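Local coordinates for polysaccharide deacetylase-like protein (Bacillus anthracis, PDB 4V33), which probably removes acetyl groups from cell-wall polysaccharides as a zinc-dependent deacetylase, and is required for osmotic stability and cell shape maintenance, at residues Lys315-Phe329 against Pro335-His347. Numbering follows the deposited sequence. Where two conformers were deposited one is given.
Sequences KKYYQFATTTKPGKF and PDELLKMKRVRIH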
ATOM      1  N   LYS A 315      16.888   1.358  -9.420  1.00 17.91           N
ATOM      2  CA  LYS A 315      15.837   1.443 -10.433  1.00 19.81           C
ATOM      3  C   LYS A 315      16.021   0.387 -11.524  1.00 22.55           C
ATOM      4  O   LYS A 315      15.062  -0.023 -12.177  1.00 22.09           O
ATOM      5  CB  LYS A 315      15.855   2.838 -11.073  1.00 20.64           C
ATOM      6  CG  LYS A 315      14.689   3.126 -12.001  1.00 23.25           C
ATOM      7  CD  LYS A 315      14.653   4.591 -12.402  1.00 26.08           C
ATOM      8  CE  LYS A 315      13.408   4.912 -13.224  1.00 27.84           C
ATOM      9  NZ  LYS A 315      13.337   6.357 -13.586  1.00 30.43           N
ATOM     10  N   LYS A 316      17.262  -0.042 -11.727  1.00 22.33           N
ATOM     11  CA  LYS A 316      17.548  -1.056 -12.736  1.00 21.16           C
ATOM     12  C   LYS A 316      16.912  -2.407 -12.403  1.00 22.37           C
ATOM     13  O   LYS A 316      16.633  -3.208 -13.307  1.00 25.67           O
ATOM     14  CB  LYS A 316      19.057  -1.233 -12.894  1.00 21.84           C
ATOM     15  CG  LYS A 316      19.781   0.007 -13.382  1.00 22.16           C
ATOM     16  CD  LYS A 316      21.291  -0.193 -13.313  1.00 23.26           C
ATOM     17  CE  LYS A 316      22.025   1.072 -13.726  1.00 29.53           C
ATOM     18  NZ  LYS A 316      23.505   0.894 -13.670  1.00 30.28           N
ATOM     19  N   TYR A 317      16.680  -2.651 -11.115  1.00 20.24           N
ATOM     20  CA  TYR A 317      16.363  -3.998 -10.640  1.00 21.03           C
ATOM     21  C   TYR A 317      15.078  -4.125  -9.832  1.00 19.94           C
ATOM     22  O   TYR A 317      14.500  -5.204  -9.772  1.00 22.46           O
ATOM     23  CB  TYR A 317      17.529  -4.540  -9.806  1.00 21.19           C
ATOM     24  CG  TYR A 317      18.865  -4.352 -10.487  1.00 20.92           C
ATOM     25  CD1 TYR A 317      19.116  -4.938 -11.723  1.00 21.71           C
ATOM     26  CD2 TYR A 317      19.861  -3.572  -9.916  1.00 22.25           C
ATOM     27  CE1 TYR A 317      20.324  -4.763 -12.364  1.00 23.07           C
ATOM     28  CE2 TYR A 317      21.081  -3.396 -10.550  1.00 21.88           C
ATOM     29  CZ  TYR A 317      21.301  -3.993 -11.780  1.00 20.65           C
ATOM     30  OH  TYR A 317      22.505  -3.837 -12.436  1.00 23.96           O
ATOM     31  N   TYR A 318      14.645  -3.032  -9.213  1.00 19.06           N
ATOM     32  CA  TYR A 318      13.492  -3.063  -8.311  1.00 19.48           C
ATOM     33  C   TYR A 318      12.459  -2.018  -8.701  1.00 18.38           C
ATOM     34  O   TYR A 318      12.812  -0.943  -9.177  1.00 20.13           O
ATOM     35  CB  TYR A 318      13.935  -2.811  -6.866  1.00 17.26           C
ATOM     36  CG  TYR A 318      14.876  -3.860  -6.323  1.00 17.02           C
ATOM     37  CD1 TYR A 318      14.383  -5.050  -5.797  1.00 15.58           C
ATOM     38  CD2 TYR A 318      16.254  -3.668  -6.352  1.00 19.37           C
ATOM     39  CE1 TYR A 318      15.225  -6.017  -5.304  1.00 16.18           C
ATOM     40  CE2 TYR A 318      17.113  -4.630  -5.859  1.00 17.51           C
ATOM     41  CZ  TYR A 318      16.593  -5.803  -5.335  1.00 16.78           C
ATOM     42  OH  TYR A 318      17.427  -6.780  -4.841  1.00 16.68           O
ATOM     43  N   GLN A 319      11.181  -2.334  -8.488  1.00 17.90           N
ATOM     44  CA  GLN A 319      10.109  -1.373  -8.705  1.00 21.51           C
ATOM     45  C   GLN A 319       9.872  -0.502  -7.470  1.00 19.82           C
ATOM     46  O   GLN A 319       9.388   0.628  -7.590  1.00 20.80           O
ATOM     47  CB  GLN A 319       8.806  -2.090  -9.055  1.00 19.40           C
ATOM     48  CG  GLN A 319       8.842  -2.881 -10.338  1.00 30.67           C
ATOM     49  CD  GLN A 319       7.620  -3.761 -10.479  1.00 37.13           C
ATOM     50  OE1 GLN A 319       7.720  -4.921 -10.881  1.00 41.18           O
ATOM     51  NE2 GLN A 319       6.457  -3.214 -10.134  1.00 29.42           N
ATOM     52  N   PHE A 320      10.211  -1.028  -6.291  1.00 16.24           N
ATOM     53  CA  PHE A 320       9.903  -0.362  -5.021  1.00 15.01           C
ATOM     54  C   PHE A 320      11.126  -0.382  -4.122  1.00 15.96           C
ATOM     55  O   PHE A 320      11.834  -1.386  -4.050  1.00 17.07           O
ATOM     56  CB  PHE A 320       8.748  -1.070  -4.290  1.00 16.34           C
ATOM     57  CG  PHE A 320       7.484  -1.127  -5.082  1.00 13.48           C
ATOM     58  CD1 PHE A 320       6.623  -0.046  -5.107  1.00 17.04           C
ATOM     59  CD2 PHE A 320       7.172  -2.251  -5.830  1.00 15.83           C
ATOM     60  CE1 PHE A 320       5.465  -0.087  -5.856  1.00 15.99           C
ATOM     61  CE2 PHE A 320       6.015  -2.304  -6.589  1.00 16.91           C
ATOM     62  CZ  PHE A 320       5.156  -1.219  -6.600  1.00 17.52           C
ATOM     63  N   ALA A 321      11.364   0.721  -3.420  1.00 15.50           N
ATOM     64  CA  ALA A 321      12.445   0.772  -2.443  1.00 14.15           C
ATOM     65  C   ALA A 321      12.029   1.648  -1.280  1.00 15.91           C
ATOM     66  O   ALA A 321      11.498   2.745  -1.482  1.00 16.73           O
ATOM     67  CB  ALA A 321      13.725   1.293  -3.083  1.00 15.06           C
ATOM     68  N   THR A 322      12.232   1.145  -0.066  1.00 14.09           N
ATOM     69  CA  THR A 322      11.870   1.877   1.143  1.00 14.41           C
ATOM     70  C   THR A 322      13.090   2.404   1.884  1.00 15.38           C
ATOM     71  O   THR A 322      14.143   1.756   1.932  1.00 14.54           O
ATOM     72  CB  THR A 322      11.041   1.014   2.123  1.00 14.40           C
ATOM     73  OG1 THR A 322      11.655  -0.273   2.263  1.00 15.94           O
ATOM     74  CG2 THR A 322       9.611   0.849   1.618  1.00 16.39           C
ATOM     75  N   THR A 323      12.921   3.585   2.465  1.00 14.56           N
ATOM     76  CA  THR A 323      13.964   4.253   3.235  1.00 13.32           C
ATOM     77  C   THR A 323      13.633   4.155   4.717  1.00 13.83           C
ATOM     78  O   THR A 323      12.723   3.424   5.106  1.00 15.46           O
ATOM     79  CB  THR A 323      14.052   5.745   2.842  1.00 15.16           C
ATOM     80  OG1 THR A 323      12.911   6.446   3.362  1.00 15.84           O
ATOM     81  CG2 THR A 323      14.096   5.910   1.319  1.00 17.05           C
ATOM     82  N   THR A 324      14.379   4.873   5.552  1.00 14.82           N
ATOM     83  CA  THR A 324      13.980   5.004   6.947  1.00 14.68           C
ATOM     84  C   THR A 324      13.554   6.423   7.297  1.00 15.64           C
ATOM     85  O   THR A 324      13.462   6.776   8.476  1.00 18.45           O
ATOM     86  CB  THR A 324      15.080   4.530   7.924  1.00 17.31           C
ATOM     87  OG1 THR A 324      16.266   5.309   7.742  1.00 18.06           O
ATOM     88  CG2 THR A 324      15.392   3.055   7.703  1.00 19.08           C
ATOM     89  N   LYS A 325      13.291   7.242   6.280  1.00 15.66           N
ATOM     90  CA  LYS A 325      12.776   8.583   6.530  1.00 19.86           C
ATOM     91  C   LYS A 325      11.384   8.439   7.133  1.00 15.00           C
ATOM     92  O   LYS A 325      10.570   7.669   6.635  1.00 17.16           O
ATOM     93  CB  LYS A 325      12.725   9.394   5.233  1.00 19.56           C
ATOM     94  CG  LYS A 325      12.333  10.850   5.429  1.00 30.65           C
ATOM     95  CD  LYS A 325      12.504  11.645   4.139  1.00 37.41           C
ATOM     96  CE  LYS A 325      12.007  13.073   4.303  1.00 44.56           C
ATOM     97  NZ  LYS A 325      12.249  13.895   3.080  1.00 50.37           N
ATOM     98  N   PRO A 326      11.104   9.163   8.224  1.00 17.67           N
ATOM     99  CA  PRO A 326       9.821   8.957   8.909  1.00 15.82           C
ATOM    100  C   PRO A 326       8.634   9.587   8.194  1.00 16.72           C
ATOM    101  O   PRO A 326       8.744  10.664   7.608  1.00 22.29           O
ATOM    102  CB  PRO A 326      10.028   9.650  10.260  1.00 21.20           C
ATOM    103  CG  PRO A 326      11.102  10.665  10.005  1.00 28.11           C
ATOM    104  CD  PRO A 326      12.011  10.041   8.985  1.00 22.38           C
ATOM    105  N   GLY A 327       7.493   8.916   8.257  1.00 19.55           N
ATOM    106  CA  GLY A 327       6.283   9.460   7.671  1.00 22.93           C
ATOM    107  C   GLY A 327       5.480   8.419   6.926  1.00 20.12           C
ATOM    108  O   GLY A 327       5.874   7.256   6.851  1.00 17.99           O
ATOM    109  N   LYS A 328       4.331   8.842   6.406  1.00 22.59           N
ATOM    110  CA  LYS A 328       3.490   7.985   5.580  1.00 21.20           C
ATOM    111  C   LYS A 328       3.699   8.315   4.121  1.00 23.93           C
ATOM    112  O   LYS A 328       3.898   9.474   3.764  1.00 29.38           O
ATOM    113  CB  LYS A 328       2.019   8.210   5.911  1.00 23.70           C
ATOM    114  CG  LYS A 328       1.667   8.036   7.357  1.00 23.12           C
ATOM    115  CD  LYS A 328       0.181   8.281   7.549  1.00 36.85           C
ATOM    116  CE  LYS A 328      -0.141   8.557   8.995  1.00 36.60           C
ATOM    117  NZ  LYS A 328       0.561   9.775   9.496  1.00 41.51           N
ATOM    118  N   PHE A 329       3.648   7.299   3.268  1.00 17.95           N
ATOM    119  CA  PHE A 329       3.704   7.536   1.840  1.00 16.94           C
ATOM    120  C   PHE A 329       2.375   8.081   1.306  1.00 19.78           C
ATOM    121  O   PHE A 329       1.306   7.704   1.776  1.00 21.49           O
ATOM    122  CB  PHE A 329       4.061   6.248   1.090  1.00 19.40           C
ATOM    123  CG  PHE A 329       4.064   6.410  -0.404  1.00 24.69           C
ATOM    124  CD1 PHE A 329       5.200   6.853  -1.063  1.00 25.76           C
ATOM    125  CD2 PHE A 329       2.922   6.148  -1.149  1.00 22.97           C
ATOM    126  CE1 PHE A 329       5.204   7.018  -2.436  1.00 26.02           C
ATOM    127  CE2 PHE A 329       2.915   6.319  -2.519  1.00 24.51           C
ATOM    128  CZ  PHE A 329       4.062   6.750  -3.166  1.00 28.35           C
ATOM    129  N   PRO A 335       9.260  12.257  -9.276  1.00 27.44           N
ATOM    130  CA  PRO A 335      10.228  11.357  -9.911  1.00 26.67           C
ATOM    131  C   PRO A 335      10.774  10.279  -8.982  1.00 24.99           C
ATOM    132  O   PRO A 335      11.277  10.585  -7.890  1.00 23.84           O
ATOM    133  CB  PRO A 335      11.360  12.302 -10.325  1.00 26.44           C
ATOM    134  CG  PRO A 335      10.682  13.601 -10.551  1.00 32.62           C
ATOM    135  CD  PRO A 335       9.579  13.674  -9.532  1.00 32.94           C
ATOM    136  N   ASP A 336      10.668   9.025  -9.421  1.00 22.82           N
ATOM    137  CA  ASP A 336      11.177   7.880  -8.663  1.00 20.18           C
ATOM    138  C   ASP A 336      10.666   7.785  -7.217  1.00 20.71           C
ATOM    139  O   ASP A 336      11.351   7.239  -6.341  1.00 20.53           O
ATOM    140  CB  ASP A 336      12.712   7.888  -8.668  1.00 23.54           C
ATOM    141  CG  ASP A 336      13.287   7.730 -10.055  1.00 30.30           C
ATOM    142  OD1 ASP A 336      12.654   7.047 -10.886  1.00 30.11           O
ATOM    143  OD2 ASP A 336      14.372   8.288 -10.319  1.00 29.77           O
ATOM    144  N   GLU A 337       9.466   8.302  -6.960  1.00 21.84           N
ATOM    145  CA  GLU A 337       8.979   8.348  -5.582  1.00 18.97           C
ATOM    146  C   GLU A 337       8.813   6.961  -4.963  1.00 17.05           C
ATOM    147  O   GLU A 337       8.936   6.800  -3.751  1.00 17.83           O
ATOM    148  CB  GLU A 337       7.675   9.153  -5.471  1.00 20.42           C
ATOM    149  CG  GLU A 337       6.468   8.536  -6.168  1.00 21.23           C
ATOM    150  CD  GLU A 337       5.232   9.411  -6.077  1.00 27.23           C
ATOM    151  OE1 GLU A 337       5.298  10.485  -5.435  1.00 26.08           O
ATOM    152  OE2 GLU A 337       4.191   9.024  -6.654  1.00 25.12           O
ATOM    153  N   LEU A 338       8.552   5.952  -5.789  1.00 18.13           N
ATOM    154  CA  LEU A 338       8.354   4.604  -5.258  1.00 16.69           C
ATOM    155  C   LEU A 338       9.664   3.950  -4.835  1.00 16.82           C
ATOM    156  O   LEU A 338       9.653   2.897  -4.190  1.00 17.22           O
ATOM    157  CB  LEU A 338       7.630   3.713  -6.271  1.00 18.43           C
ATOM    158  CG  LEU A 338       6.283   4.236  -6.758  1.00 17.91           C
ATOM    159  CD1 LEU A 338       5.755   3.342  -7.871  1.00 21.65           C
ATOM    160  CD2 LEU A 338       5.311   4.292  -5.597  1.00 18.87           C
ATOM    161  N   LEU A 339      10.782   4.580  -5.204  1.00 16.54           N
ATOM    162  CA  LEU A 339      12.116   4.123  -4.820  1.00 15.87           C
ATOM    163  C   LEU A 339      12.665   4.949  -3.658  1.00 16.94           C
ATOM    164  O   LEU A 339      13.847   4.854  -3.323  1.00 18.72           O
ATOM    165  CB  LEU A 339      13.075   4.226  -6.017  1.00 16.51           C
ATOM    166  CG  LEU A 339      12.661   3.404  -7.243  1.00 19.80           C
ATOM    167  CD1 LEU A 339      13.572   3.675  -8.429  1.00 20.45           C
ATOM    168  CD2 LEU A 339      12.651   1.915  -6.917  1.00 22.02           C
ATOM    169  N   LYS A 340      11.809   5.776  -3.062  1.00 17.70           N
ATOM    170  CA  LYS A 340      12.203   6.661  -1.969  1.00 18.17           C
ATOM    171  C   LYS A 340      11.114   6.697  -0.906  1.00 17.08           C
ATOM    172  O   LYS A 340      10.825   7.749  -0.330  1.00 18.74           O
ATOM    173  CB  LYS A 340      12.450   8.079  -2.493  1.00 21.68           C
ATOM    174  CG  LYS A 340      13.634   8.183  -3.430  1.00 28.16           C
ATOM    175  CD  LYS A 340      13.989   9.630  -3.711  1.00 33.50           C
ATOM    176  CE  LYS A 340      13.088  10.231  -4.756  1.00 29.79           C
ATOM    177  NZ  LYS A 340      13.743  11.424  -5.389  1.00 32.95           N
ATOM    178  N   MET A 341      10.524   5.537  -0.643  1.00 15.80           N
ATOM    179  CA  MET A 341       9.317   5.451   0.173  0.68 15.10           C
ATOM    180  C   MET A 341       9.601   5.558   1.674  1.00 14.87           C
ATOM    181  O   MET A 341      10.376   4.777   2.225  1.00 16.70           O
ATOM    182  CB  MET A 341       8.586   4.141  -0.152  0.68 16.55           C
ATOM    183  CG  MET A 341       7.176   4.014   0.388  0.68 16.54           C
ATOM    184  SD  MET A 341       6.303   2.624  -0.385  0.68 18.05           S
ATOM    185  CE  MET A 341       6.102   3.228  -2.059  0.68 18.40           C
ATOM    186  N   LYS A 342       8.947   6.516   2.326  1.00 14.42           N
ATOM    187  CA  LYS A 342       9.076   6.703   3.770  1.00 14.23           C
ATOM    188  C   LYS A 342       8.478   5.530   4.534  1.00 12.79           C
ATOM    189  O   LYS A 342       7.602   4.823   4.024  1.00 15.12           O
ATOM    190  CB  LYS A 342       8.334   7.961   4.213  1.00 17.51           C
ATOM    191  CG  LYS A 342       8.894   9.279   3.720  1.00 22.66           C
ATOM    192  CD  LYS A 342       7.887  10.379   4.048  1.00 29.09           C
ATOM    193  CE  LYS A 342       8.368  11.749   3.625  1.00 38.42           C
ATOM    194  NZ  LYS A 342       7.311  12.768   3.881  1.00 43.77           N
ATOM    195  N   ARG A 343       8.931   5.355   5.771  1.00 12.92           N
ATOM    196  CA  ARG A 343       8.383   4.327   6.647  1.00 12.35           C
ATOM    197  C   ARG A 343       8.136   4.835   8.062  1.00 15.02           C
ATOM    198  O   ARG A 343       8.746   5.807   8.515  1.00 15.75           O
ATOM    199  CB  ARG A 343       9.280   3.085   6.676  1.00 13.88           C
ATOM    200  CG  ARG A 343       9.311   2.335   5.343  1.00 15.18           C
ATOM    201  CD  ARG A 343       9.853   0.936   5.519  1.00 13.25           C
ATOM    202  NE  ARG A 343      11.314   0.922   5.617  1.00 12.35           N
ATOM    203  CZ  ARG A 343      12.015  -0.172   5.883  1.00 12.07           C
ATOM    204  NH1 ARG A 343      11.384  -1.326   6.105  1.00 13.09           N
ATOM    205  NH2 ARG A 343      13.347  -0.115   5.921  1.00 12.49           N
ATOM    206  N   VAL A 344       7.223   4.155   8.746  1.00 13.24           N
ATOM    207  CA  VAL A 344       6.928   4.445  10.147  1.00 13.51           C
ATOM    208  C   VAL A 344       7.672   3.440  11.027  1.00 13.60           C
ATOM    209  O   VAL A 344       7.399   2.238  10.982  1.00 14.73           O
ATOM    210  CB  VAL A 344       5.404   4.362  10.408  1.00 14.46           C
ATOM    211  CG1 VAL A 344       5.103   4.614  11.887  1.00 15.13           C
ATOM    212  CG2 VAL A 344       4.648   5.360   9.518  1.00 15.62           C
ATOM    213  N   ARG A 345       8.620   3.929  11.821  1.00 14.62           N
ATOM    214  CA  ARG A 345       9.427   3.071  12.682  1.00 13.18           C
ATOM    215  C   ARG A 345       8.659   2.680  13.942  1.00 15.03           C
ATOM    216  O   ARG A 345       8.123   3.542  14.631  1.00 20.12           O
ATOM    217  CB  ARG A 345      10.709   3.804  13.070  1.00 18.48           C
ATOM    218  CG  ARG A 345      11.592   3.041  14.036  1.00 19.38           C
ATOM    219  CD  ARG A 345      12.863   3.834  14.379  1.00 21.49           C
ATOM    220  NE  ARG A 345      13.773   3.983  13.246  1.00 24.53           N
ATOM    221  CZ  ARG A 345      14.663   3.066  12.879  1.00 21.60           C
ATOM    222  NH1 ARG A 345      14.746   1.914  13.532  1.00 23.99           N
ATOM    223  NH2 ARG A 345      15.461   3.297  11.838  1.00 25.07           N
ATOM    224  N   ILE A 346       8.586   1.381  14.216  1.00 13.40           N
ATOM    225  CA  ILE A 346       8.060   0.921  15.497  1.00 13.09           C
ATOM    226  C   ILE A 346       9.216   0.612  16.449  1.00 13.99           C
ATOM    227  O   ILE A 346      10.201  -0.018  16.062  1.00 17.39           O
ATOM    228  CB  ILE A 346       7.136  -0.301  15.343  1.00 13.49           C
ATOM    229  CG1 ILE A 346       6.013  -0.001  14.338  1.00 16.12           C
ATOM    230  CG2 ILE A 346       6.569  -0.706  16.706  1.00 14.76           C
ATOM    231  CD1 ILE A 346       5.264   1.305  14.595  1.00 19.25           C
ATOM    232  N   HIS A 347       9.102   1.083  17.691  1.00 13.04           N
ATOM    233  CA  HIS A 347      10.166   0.958  18.681  1.00 14.01           C
ATOM    234  C   HIS A 347       9.835  -0.080  19.744  1.00 13.00           C
ATOM    235  O   HIS A 347       8.670  -0.410  19.964  1.00 13.40           O
ATOM    236  CB  HIS A 347      10.349   2.287  19.412  1.00 14.51           C
ATOM    237  CG  HIS A 347      10.729   3.426  18.520  1.00 17.50           C
ATOM    238  ND1 HIS A 347      12.043   3.752  18.259  1.00 21.36           N
ATOM    239  CD2 HIS A 347       9.973   4.329  17.853  1.00 23.10           C
ATOM    240  CE1 HIS A 347      12.079   4.806  17.461  1.00 21.86           C
ATOM    241  NE2 HIS A 347      10.838   5.173  17.196  1.00 23.61           N
TER
HETATM  242  O   HOH W   1      15.400   1.545   4.484  1.00 15.20           O
HETATM  243  O   HOH W   2      12.095   8.621   1.888  0.81 19.88           O
HETATM  244  O   HOH W   3      11.214   5.685   9.823  0.76 18.80           O
HETATM  245  O   HOH W   4      15.027   6.474  10.906  0.74 34.07           O
HETATM  246  O   HOH W   5       5.174   5.091   5.357  1.00 16.03           O
HETATM  247  O   HOH W   6       4.406  11.686   2.585  0.99 39.56           O
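Arg343 reaches back across Thr322 and Thr323 through a chain bent at chi3 (-79°). Its NE meets Thr323 O at 2.9 Å; that oxygen lies at the guanidinium edge, practically in plane, and the N-H...O angle is 177°. Thr322 covers one guanidinium face, with OG1 above its centre, not hydrogen-bonded to it. A water joins NH2 to Thr322 O, and Asp205 forms a salt bridge with the same nitrogen while Thr203 bonds NH1, so several partners fix the rotation of the group. The Arg343 side chain lies about 7 Å from the bound zinc, and Asp205 adjoins the zinc ligand Asp206, consistent with a second-shell position.

The backbones pair as parallel but strongly splayed strands: Met341 N donates to Ala321 O (3.1 Å), and Met341 O receives Thr323 N (2.8 Å). Thr323 OG1 accepts from Lys325 N, an ST turn. In the conformer given, one of two, Met341 extends with CG anti to the backbone N (chi1 -168°) and lays CE over a face of the Phe329 ring, 3.9 Å from the ring centroid, a CH-pi contact; its SD lies obliquely in a Met-aromatic contact. Leu338 splits its branches, CD2 touching Phe329 CZ at 3.7 Å and CD1 approaching Phe320 CE1. At the far end the extended Lys315 crosses Asp336 at about a right angle, and NZ donates to the syn lone pair of OD1 (2.9 Å) in a salt bridge.

Strand 320-326 lies between strands 298-300 and 341-345 in the parallel sheet, consistent with the distorted barrel of polysaccharide deacetylases. Strand 341-345 pairs onward with strand 146-149, whose Val146 and Met148 pack on Arg343, while Tyr317 and Tyr318 lean on helix 277-292.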